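Local coordinates for protein extracellular sialidase/neuraminidase, putative (Aspergillus fumigatus, PDB 2XZI) that probably hydrolyses terminal sialic acid-type sugars, with a preference for the deaminated form KDN, from glycoconjugates as a secreted fungal glycosidase, at residues A[224-229]-A[242-247]; A[251-256]-A[265-270]; A[109-114]-A[211-216]. One frame throughout, in Å; residues are numbered along the deposited sequence.

Interaction 1: residues A[224-229]-A[242-247]. With KDM (deamino-alpha-neuraminic acid), chain C.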
loop_
_atom_site.group_PDB
_atom_site.type_symbol
_atom_site.label_atom_id
_atom_site.label_comp_id
_atom_site.label_asym_id
_atom_site.label_seq_id
_atom_site.Cartn_x
_atom_site.Cartn_y
_atom_site.Cartn_z
ATOM N N SER A 224 -7.706 10.666 17.219
ATOM C CA SER A 224 -7.885 9.860 18.413
ATOM C C SER A 224 -8.450 8.481 18.061
ATOM O O SER A 224 -9.509 8.363 17.441
ATOM C CB SER A 224 -8.795 10.602 19.401
ATOM O OG SER A 224 -8.975 9.857 20.591
ATOM N N GLY A 225 -7.724 7.445 18.454
ATOM C CA GLY A 225 -8.146 6.071 18.209
ATOM C C GLY A 225 -7.684 5.441 16.903
ATOM O O GLY A 225 -8.064 4.305 16.627
ATOM N N ALA A 226 -6.884 6.161 16.111
ATOM C CA ALA A 226 -6.406 5.639 14.823
ATOM C C ALA A 226 -5.374 4.549 15.025
ATOM O O ALA A 226 -4.700 4.490 16.054
ATOM C CB ALA A 226 -5.843 6.757 13.939
ATOM N N GLY A 227 -5.251 3.683 14.032
ATOM C CA GLY A 227 -4.218 2.659 14.051
ATOM C C GLY A 227 -2.854 3.127 13.577
ATOM O O GLY A 227 -2.655 4.307 13.232
ATOM N N ALA A 228 -1.907 2.197 13.585
ATOM C CA ALA A 228 -0.584 2.433 13.030
ATOM C C ALA A 228 -0.616 2.404 11.500
ATOM O O ALA A 228 0.067 3.199 10.870
ATOM C CB ALA A 228 0.407 1.403 13.567
ATOM N N GLU A 229 -1.381 1.479 10.915
ATOM C CA GLU A 229 -1.454 1.321 9.458
ATOM C C GLU A 229 -2.849 1.651 8.973
ATOM O O GLU A 229 -3.773 0.846 9.098
ATOM C CB GLU A 229 -1.065 -0.097 9.025
ATOM C CG GLU A 229 0.399 -0.433 9.198
ATOM C CD GLU A 229 0.766 -1.836 8.735
ATOM O OE1 GLU A 229 -0.150 -2.677 8.517
ATOM O OE2 GLU A 229 1.984 -2.059 8.543
ATOM N N ARG A 242 -11.529 6.835 7.319
ATOM C CA ARG A 242 -10.341 6.068 7.684
ATOM C C ARG A 242 -10.752 4.629 7.936
ATOM O O ARG A 242 -11.755 4.366 8.614
ATOM C CB ARG A 242 -9.652 6.607 8.946
ATOM C CG ARG A 242 -8.743 7.817 8.757
ATOM C CD ARG A 242 -7.322 7.467 8.230
ATOM N NE ARG A 242 -6.510 6.628 9.124
ATOM C CZ ARG A 242 -5.294 6.933 9.594
ATOM N NH1 ARG A 242 -4.701 8.077 9.276
ATOM N NH2 ARG A 242 -4.656 6.080 10.394
ATOM N N ASN A 243 -9.992 3.694 7.377
ATOM C CA ASN A 243 -10.231 2.271 7.584
ATOM C C ASN A 243 -8.880 1.651 7.918
ATOM O O ASN A 243 -8.008 1.487 7.053
ATOM C CB ASN A 243 -10.897 1.674 6.334
ATOM C CG ASN A 243 -11.184 0.192 6.460
ATOM O OD1 ASN A 243 -10.344 -0.568 6.939
ATOM N ND2 ASN A 243 -12.358 -0.232 6.003
ATOM N N ASP A 244 -8.679 1.377 9.203
ATOM C CA ASP A 244 -7.367 1.048 9.732
ATOM C C ASP A 244 -7.267 -0.415 10.132
ATOM O O ASP A 244 -8.269 -1.063 10.493
ATOM C CB ASP A 244 -7.079 1.906 10.972
ATOM C CG ASP A 244 -6.785 3.367 10.642
ATOM O OD1 ASP A 244 -7.069 3.807 9.510
ATOM O OD2 ASP A 244 -6.286 4.088 11.527
ATOM N N ARG A 245 -6.036 -0.912 10.121
ATOM C CA ARG A 245 -5.696 -2.203 10.696
ATOM C C ARG A 245 -5.903 -2.171 12.209
ATOM O O ARG A 245 -5.427 -1.248 12.885
ATOM C CB ARG A 245 -4.224 -2.481 10.389
ATOM C CG ARG A 245 -3.640 -3.703 11.086
ATOM C CD ARG A 245 -2.191 -3.851 10.703
ATOM N NE ARG A 245 -1.508 -4.883 11.482
ATOM C CZ ARG A 245 -0.348 -5.435 11.131
ATOM N NH1 ARG A 245 0.234 -5.125 9.968
ATOM N NH2 ARG A 245 0.199 -6.353 11.921
ATOM N N PRO A 246 -6.607 -3.183 12.748
ATOM C CA PRO A 246 -6.796 -3.221 14.202
ATOM C C PRO A 246 -5.512 -3.623 14.940
ATOM O O PRO A 246 -4.646 -4.298 14.364
ATOM C CB PRO A 246 -7.852 -4.317 14.371
ATOM C CG PRO A 246 -7.588 -5.267 13.216
ATOM C CD PRO A 246 -7.273 -4.314 12.067
ATOM N N SER A 247 -5.402 -3.227 16.213
ATOM C CA SER A 247 -4.258 -3.655 17.044
ATOM C C SER A 247 -4.292 -5.167 17.356
ATOM O O SER A 247 -3.244 -5.804 17.504
ATOM C CB SER A 247 -4.131 -2.810 18.323
ATOM O OG SER A 247 -5.290 -2.874 19.129
HETATM C C2 KDM C . 4.214 -6.148 9.686
HETATM C C1 KDM C . 3.188 -7.224 9.354
HETATM C C3 KDM C . 4.911 -5.652 8.405
HETATM C C4 KDM C . 5.425 -4.186 8.511
HETATM C C5 KDM C . 5.491 -3.630 9.939
HETATM C C6 KDM C . 4.098 -3.769 10.603
HETATM C C7 KDM C . 4.112 -3.462 12.109
HETATM C C8 KDM C . 2.677 -3.437 12.667
HETATM C C9 KDM C . 2.681 -3.184 14.164
HETATM O O5 KDM C . 5.959 -2.258 9.944
HETATM O O1A KDM C . 3.318 -7.865 8.284
HETATM O O1B KDM C . 2.287 -7.394 10.210
HETATM O O4 KDM C . 6.733 -4.141 7.941
HETATM O O6 KDM C . 3.513 -5.103 10.429
HETATM O O7 KDM C . 4.872 -4.469 12.781
HETATM O O8 KDM C . 1.912 -2.390 12.052
HETATM O O9 KDM C . 3.185 -1.855 14.377
HETATM O O2 KDM C . 5.158 -6.798 10.546
HETATM O O HOH W 1 -2.685 -0.506 12.802
#
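Glu-229 and Arg-245 lie side by side, pointing the same way, joined by a salt bridge, Arg-245 NH1 to Glu-229 OE1 at 2.9 Å. The nitrogen meets this oxygen from above the carboxylate, and the two planar groups are turned 75° apart. Arg-245 is stretched out from CG to NE, long enough for NH1 and NH2 both to donate to O1B, a carboxylate oxygen of deamino-alpha-neuraminic acid; NH2 is 2.9 Å from it. The second oxygen of Glu-229, OE2, is hydrogen-bonded to the hydroxyl of Tyr-338. The main chains pair as well: Arg-245 N donates to Glu-229 O at 3.0 Å in a nearly straight bond, and a water links Glu-229 N to Arg-245 O.

Further back, Asp-244 OD2 receives Gly-227 N at 2.7 Å on its anti lone pair, while Arg-242 grips the same carboxylate side-on, NE to OD1 and NH2 to OD2. The carboxylate is thus fixed by three donors. Gly-227 suits its place because a CB would run into Arg-245 O. The small methyl of Ala-226 packs against this group, its CB 3.6 Å from Asp-244 OD2. Together with Arg-39 and Arg-302, which also bond to the ligand, Arg-245 is consistent with the arginine triad of a sialidase active site, and Glu-229 with Tyr-338 resembles that family's tyrosine-glutamate pair.

Interaction 2: residues A[251-256]-A[265-270]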
loop_
_atom_site.group_PDB
_atom_site.type_symbol
_atom_site.label_atom_id
_atom_site.label_comp_id
_atom_site.label_asym_id
_atom_site.label_seq_id
_atom_site.Cartn_x
_atom_site.Cartn_y
_atom_site.Cartn_z
ATOM N N TYR A 251 -11.518 -7.193 13.289
ATOM C CA TYR A 251 -12.241 -6.376 12.311
ATOM C C TYR A 251 -11.495 -5.098 11.996
ATOM O O TYR A 251 -10.746 -4.586 12.827
ATOM C CB TYR A 251 -13.636 -6.012 12.854
ATOM C CG TYR A 251 -14.454 -7.232 13.193
ATOM C CD1 TYR A 251 -15.159 -7.916 12.201
ATOM C CD2 TYR A 251 -14.481 -7.731 14.494
ATOM C CE1 TYR A 251 -15.889 -9.060 12.499
ATOM C CE2 TYR A 251 -15.214 -8.865 14.807
ATOM C CZ TYR A 251 -15.908 -9.525 13.802
ATOM O OH TYR A 251 -16.635 -10.649 14.106
ATOM N N ARG A 252 -11.735 -4.575 10.798
ATOM C CA ARG A 252 -11.232 -3.250 10.447
ATOM C C ARG A 252 -11.810 -2.187 11.378
ATOM O O ARG A 252 -12.958 -2.299 11.834
ATOM C CB ARG A 252 -11.597 -2.906 9.010
ATOM C CG ARG A 252 -11.123 -3.898 7.966
ATOM C CD ARG A 252 -9.608 -4.011 7.864
ATOM N NE ARG A 252 -8.965 -2.763 7.452
ATOM C CZ ARG A 252 -7.656 -2.640 7.285
ATOM N NH1 ARG A 252 -6.859 -3.702 7.443
ATOM N NH2 ARG A 252 -7.153 -1.472 6.902
ATOM N N MET A 253 -11.002 -1.178 11.685
ATOM C CA MET A 253 -11.421 -0.069 12.534
ATOM C C MET A 253 -11.727 1.139 11.663
ATOM O O MET A 253 -10.858 1.620 10.936
ATOM C CB MET A 253 -10.332 0.251 13.564
ATOM C CG MET A 253 -10.026 -0.891 14.536
ATOM S SD MET A 253 -11.430 -1.333 15.579
ATOM C CE MET A 253 -11.447 0.062 16.687
ATOM N N VAL A 254 -12.962 1.631 11.727
ATOM C CA VAL A 254 -13.436 2.678 10.826
ATOM C C VAL A 254 -13.792 3.958 11.570
ATOM O O VAL A 254 -14.398 3.913 12.647
ATOM C CB VAL A 254 -14.651 2.181 9.948
ATOM C CG1 VAL A 254 -15.322 3.322 9.195
ATOM C CG2 VAL A 254 -14.184 1.101 8.976
ATOM N N ALA A 255 -13.395 5.095 11.006
ATOM C CA ALA A 255 -13.857 6.394 11.479
ATOM C C ALA A 255 -14.162 7.285 10.295
ATOM O O ALA A 255 -13.558 7.127 9.214
ATOM C CB ALA A 255 -12.827 7.041 12.378
ATOM N N ARG A 256 -15.093 8.225 10.492
ATOM C CA ARG A 256 -15.514 9.155 9.437
ATOM C C ARG A 256 -15.331 10.585 9.900
ATOM O O ARG A 256 -15.412 10.872 11.102
ATOM C CB ARG A 256 -16.959 8.890 9.013
ATOM C CG ARG A 256 -17.094 7.588 8.272
ATOM C CD ARG A 256 -18.570 7.207 8.050
ATOM N NE ARG A 256 -18.688 5.917 7.376
ATOM C CZ ARG A 256 -18.715 4.738 7.996
ATOM N NH1 ARG A 256 -18.650 4.665 9.324
ATOM N NH2 ARG A 256 -18.813 3.626 7.286
ATOM N N PHE A 265 -13.238 5.952 16.200
ATOM C CA PHE A 265 -12.988 4.675 15.540
ATOM C C PHE A 265 -13.791 3.572 16.215
ATOM O O PHE A 265 -13.866 3.514 17.447
ATOM C CB PHE A 265 -11.504 4.313 15.562
ATOM C CG PHE A 265 -10.698 5.027 14.513
ATOM C CD1 PHE A 265 -10.221 6.318 14.746
ATOM C CD2 PHE A 265 -10.410 4.407 13.287
ATOM C CE1 PHE A 265 -9.471 7.004 13.772
ATOM C CE2 PHE A 265 -9.653 5.089 12.316
ATOM C CZ PHE A 265 -9.186 6.377 12.558
ATOM N N ALA A 266 -14.389 2.707 15.402
ATOM C CA ALA A 266 -15.153 1.562 15.892
ATOM C C ALA A 266 -15.005 0.397 14.923
ATOM O O ALA A 266 -14.839 0.607 13.721
ATOM C CB ALA A 266 -16.629 1.943 16.061
ATOM N N PRO A 267 -15.049 -0.843 15.441
ATOM C CA PRO A 267 -14.883 -1.982 14.539
ATOM C C PRO A 267 -16.039 -2.067 13.550
ATOM O O PRO A 267 -17.195 -1.781 13.913
ATOM C CB PRO A 267 -14.861 -3.193 15.483
ATOM C CG PRO A 267 -15.470 -2.696 16.754
ATOM C CD PRO A 267 -15.137 -1.255 16.858
ATOM N N ASP A 268 -15.727 -2.420 12.301
ATOM C CA ASP A 268 -16.741 -2.655 11.283
ATOM C C ASP A 268 -16.989 -4.150 11.220
ATOM O O ASP A 268 -16.162 -4.901 10.710
ATOM C CB ASP A 268 -16.278 -2.137 9.920
ATOM C CG ASP A 268 -17.363 -2.219 8.861
ATOM O OD1 ASP A 268 -18.238 -3.109 8.934
ATOM O OD2 ASP A 268 -17.341 -1.382 7.938
ATOM N N ALA A 269 -18.121 -4.583 11.767
ATOM C CA ALA A 269 -18.411 -6.012 11.863
ATOM C C ALA A 269 -18.590 -6.675 10.493
ATOM O O ALA A 269 -18.562 -7.904 10.383
ATOM C CB ALA A 269 -19.634 -6.247 12.758
ATOM N N GLY A 270 -18.749 -5.854 9.453
ATOM C CA GLY A 270 -18.880 -6.347 8.076
ATOM C C GLY A 270 -17.536 -6.653 7.419
ATOM O O GLY A 270 -17.499 -7.245 6.333
HETATM O O HOH W 2 -19.192 0.943 8.312
#
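Ala-255 sets its methyl squarely over the face of Phe-265, CB lying 3.4 Å from the ring centroid and 3° off the normal. All six ring carbons are almost equally near this CH-pi donor, and alanine is small enough to sit so close. The ring edge meets Met-253 O; Arg-242, Asp-244 and Ala-226 touch the ring as well. Next to it the main chains are joined by a reciprocal pair of bonds, Val-254 N to Ala-266 O at 2.9 Å and Ala-266 N to Val-254 O at 3.0 Å.

These are the two strands of a beta hairpin, 250-258 and 261-268, within an antiparallel sheet of the propeller. Met-253 and Pro-267 form a non-hydrogen-bonded pair, a position where proline's lack of an N-H costs nothing. The bent Met-253 side chain lies alongside the proline ring, SD 3.9 Å from Pro-267 CB. Arg-252 O receives Asp-268 N, but its side chain leads away to Asn-243 and Asp-273.

Toward solvent the fit slackens. Tyr-251 rests CB 3.5 Å from Asp-268 O and brings CE1 near Ala-269 O; CB also touches Pro-267 CB, and the residue is exposed. Asp-268 OD1 accepts from Gly-270 N at 2.8 Å, an Asx turn at the corner where the chain leaves the strand. The carboxylate of Asp-268 and the guanidinium of Arg-256 are not in contact; a water bridges Asp-268 OD2 and Arg-256 NH2.

Interaction 3: residues A[109-114]-A[211-216]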
loop_
_atom_site.group_PDB
_atom_site.type_symbol
_atom_site.label_atom_id
_atom_site.label_comp_id
_atom_site.label_asym_id
_atom_site.label_seq_id
_atom_site.Cartn_x
_atom_site.Cartn_y
_atom_site.Cartn_z
ATOM N N VAL A 109 -0.559 10.873 -6.284
ATOM C CA VAL A 109 -0.357 11.621 -7.509
ATOM C C VAL A 109 -1.080 12.963 -7.384
ATOM O O VAL A 109 -2.280 13.015 -7.135
ATOM C CB VAL A 109 -0.865 10.849 -8.743
ATOM C CG1 VAL A 109 -0.669 11.705 -10.015
ATOM C CG2 VAL A 109 -0.167 9.482 -8.882
ATOM N N ASP A 110 -0.323 14.049 -7.546
ATOM C CA ASP A 110 -0.905 15.397 -7.489
ATOM C C ASP A 110 -1.394 15.866 -8.862
ATOM O O ASP A 110 -1.099 15.222 -9.870
ATOM C CB ASP A 110 0.072 16.396 -6.864
ATOM C CG ASP A 110 -0.626 17.468 -6.033
ATOM O OD1 ASP A 110 -1.845 17.712 -6.232
ATOM O OD2 ASP A 110 0.057 18.068 -5.178
ATOM N N ASP A 111 -2.125 16.989 -8.900
ATOM C CA ASP A 111 -2.842 17.442 -10.114
ATOM C C ASP A 111 -1.917 17.777 -11.282
ATOM O O ASP A 111 -2.321 17.702 -12.456
ATOM C CB ASP A 111 -3.684 18.699 -9.837
ATOM C CG ASP A 111 -4.713 18.511 -8.742
ATOM O OD1 ASP A 111 -4.982 17.360 -8.331
ATOM O OD2 ASP A 111 -5.263 19.538 -8.297
ATOM N N ASP A 112 -0.698 18.193 -10.954
ATOM C CA ASP A 112 0.310 18.575 -11.947
ATOM C C ASP A 112 1.106 17.373 -12.438
ATOM O O ASP A 112 2.036 17.520 -13.226
ATOM C CB ASP A 112 1.274 19.602 -11.344
ATOM C CG ASP A 112 2.095 19.035 -10.191
ATOM O OD1 ASP A 112 1.574 18.167 -9.438
ATOM O OD2 ASP A 112 3.269 19.423 -10.039
ATOM N N ASN A 113 0.725 16.193 -11.944
ATOM C CA ASN A 113 1.475 14.939 -12.115
ATOM C C ASN A 113 2.773 14.802 -11.332
ATOM O O ASN A 113 3.540 13.878 -11.588
ATOM C CB ASN A 113 1.656 14.516 -13.585
ATOM C CG ASN A 113 1.785 13.026 -13.726
ATOM O OD1 ASN A 113 1.099 12.268 -13.031
ATOM N ND2 ASN A 113 2.686 12.581 -14.607
ATOM N N THR A 114 3.031 15.686 -10.361
ATOM C CA THR A 114 4.077 15.361 -9.389
ATOM C C THR A 114 3.615 14.112 -8.623
ATOM O O THR A 114 2.479 14.062 -8.127
ATOM C CB THR A 114 4.334 16.488 -8.394
ATOM O OG1 THR A 114 4.925 17.593 -9.094
ATOM C CG2 THR A 114 5.281 16.046 -7.280
ATOM N N GLY A 211 -2.501 23.819 -0.946
ATOM C CA GLY A 211 -1.841 24.761 -1.848
ATOM C C GLY A 211 -1.560 24.192 -3.217
ATOM O O GLY A 211 -2.271 23.301 -3.700
ATOM N N ALA A 212 -0.521 24.725 -3.852
ATOM C CA ALA A 212 -0.234 24.478 -5.257
ATOM C C ALA A 212 0.162 23.023 -5.504
ATOM O O ALA A 212 1.058 22.510 -4.830
ATOM C CB ALA A 212 0.882 25.425 -5.712
ATOM N N PRO A 213 -0.514 22.351 -6.464
ATOM C CA PRO A 213 -0.114 20.973 -6.805
ATOM C C PRO A 213 1.389 20.797 -7.020
ATOM O O PRO A 213 2.036 21.554 -7.771
ATOM C CB PRO A 213 -0.889 20.712 -8.086
ATOM C CG PRO A 213 -2.170 21.456 -7.868
ATOM C CD PRO A 213 -1.763 22.732 -7.150
ATOM N N GLY A 214 1.944 19.791 -6.352
ATOM C CA GLY A 214 3.370 19.516 -6.448
ATOM C C GLY A 214 4.260 20.523 -5.732
ATOM O O GLY A 214 5.485 20.434 -5.802
ATOM N N ASN A 215 3.630 21.471 -5.032
ATOM C CA ASN A 215 4.353 22.432 -4.177
ATOM C C ASN A 215 3.535 22.661 -2.910
ATOM O O ASN A 215 3.333 23.800 -2.446
ATOM C CB ASN A 215 4.651 23.759 -4.902
ATOM C CG ASN A 215 5.938 23.720 -5.734
ATOM O OD1 ASN A 215 7.051 23.876 -5.210
ATOM N ND2 ASN A 215 5.787 23.538 -7.041
ATOM N N ARG A 216 3.090 21.554 -2.322
ATOM C CA ARG A 216 2.185 21.601 -1.182
ATOM C C ARG A 216 2.851 21.998 0.113
ATOM O O ARG A 216 4.029 21.743 0.316
ATOM C CB ARG A 216 1.527 20.230 -0.981
ATOM C CG ARG A 216 0.731 19.728 -2.187
ATOM C CD ARG A 216 -0.525 20.540 -2.478
ATOM N NE ARG A 216 -1.346 19.802 -3.424
ATOM C CZ ARG A 216 -2.663 19.882 -3.503
ATOM N NH1 ARG A 216 -3.344 20.699 -2.692
ATOM N NH2 ARG A 216 -3.307 19.137 -4.392
#
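Asp-110 and Arg-216 reach toward each other tip to tip, carboxylate and guanidinium nearly coplanar at 10°. The grip is side-on: Arg-216 NE meets Asp-110 OD2 at 2.8 Å and NH2 meets OD1 at 2.7 Å, each on a syn lone pair. A bend at chi2 (-68°) brings CD of Arg-216 to 3.7 Å from Asp-110 OD2. Each oxygen has a second donor, Gly-214 N arriving from above the plane onto OD2 at 2.8 Å and Asp-111 N onto OD1, so four N-H groups hold the carboxylate; aspartate is short enough to take them all beside its own turn.

In one of its two conformers Asp-111 crosses Pro-213 obliquely, CB 3.7 Å from the proline CG, and its carboxylate forms a salt bridge with Arg-192. Asp-112 bends back in an Asx turn, OD1 accepting Thr-114 N and OD2 the Thr-114 hydroxyl. Gly-214 lies against this pair, its CA 3.6 Å from Thr-114 OG1; glycine suits both its positive phi and the lack of space for a CB.

Here a type I turn, 110-113, meets a type II turn, 212-215: the hairpin tips of successive blades in the sialidase beta-propeller, cross-linked by a buried aspartate-arginine pair.

In the fold
Interactions 1 and 2 adjoin, their centres 9 Å apart, and share one sheet, in which strands 240-244 and 250-258 are neighbours; Arg-242 N bonds to Ala-255 O, and Asn-243 OD1 to Arg-252 NE. Interaction 1, nearest the chain's centre, is polar and faces the bound sugar. Interaction 2, farther out, is a hairpin within that sheet, governed by backbone pairing and apolar contacts that fade into an exposed margin. Interaction 3 stands apart, about 27 Å and 31 Å from the others between centres, and joins turns of two different sheets. Its arginine-carboxylate grip spans the two segments, whereas in interaction 1 the aspartate and its arginine share one; hairpin tips surround it, not the ligand pocket.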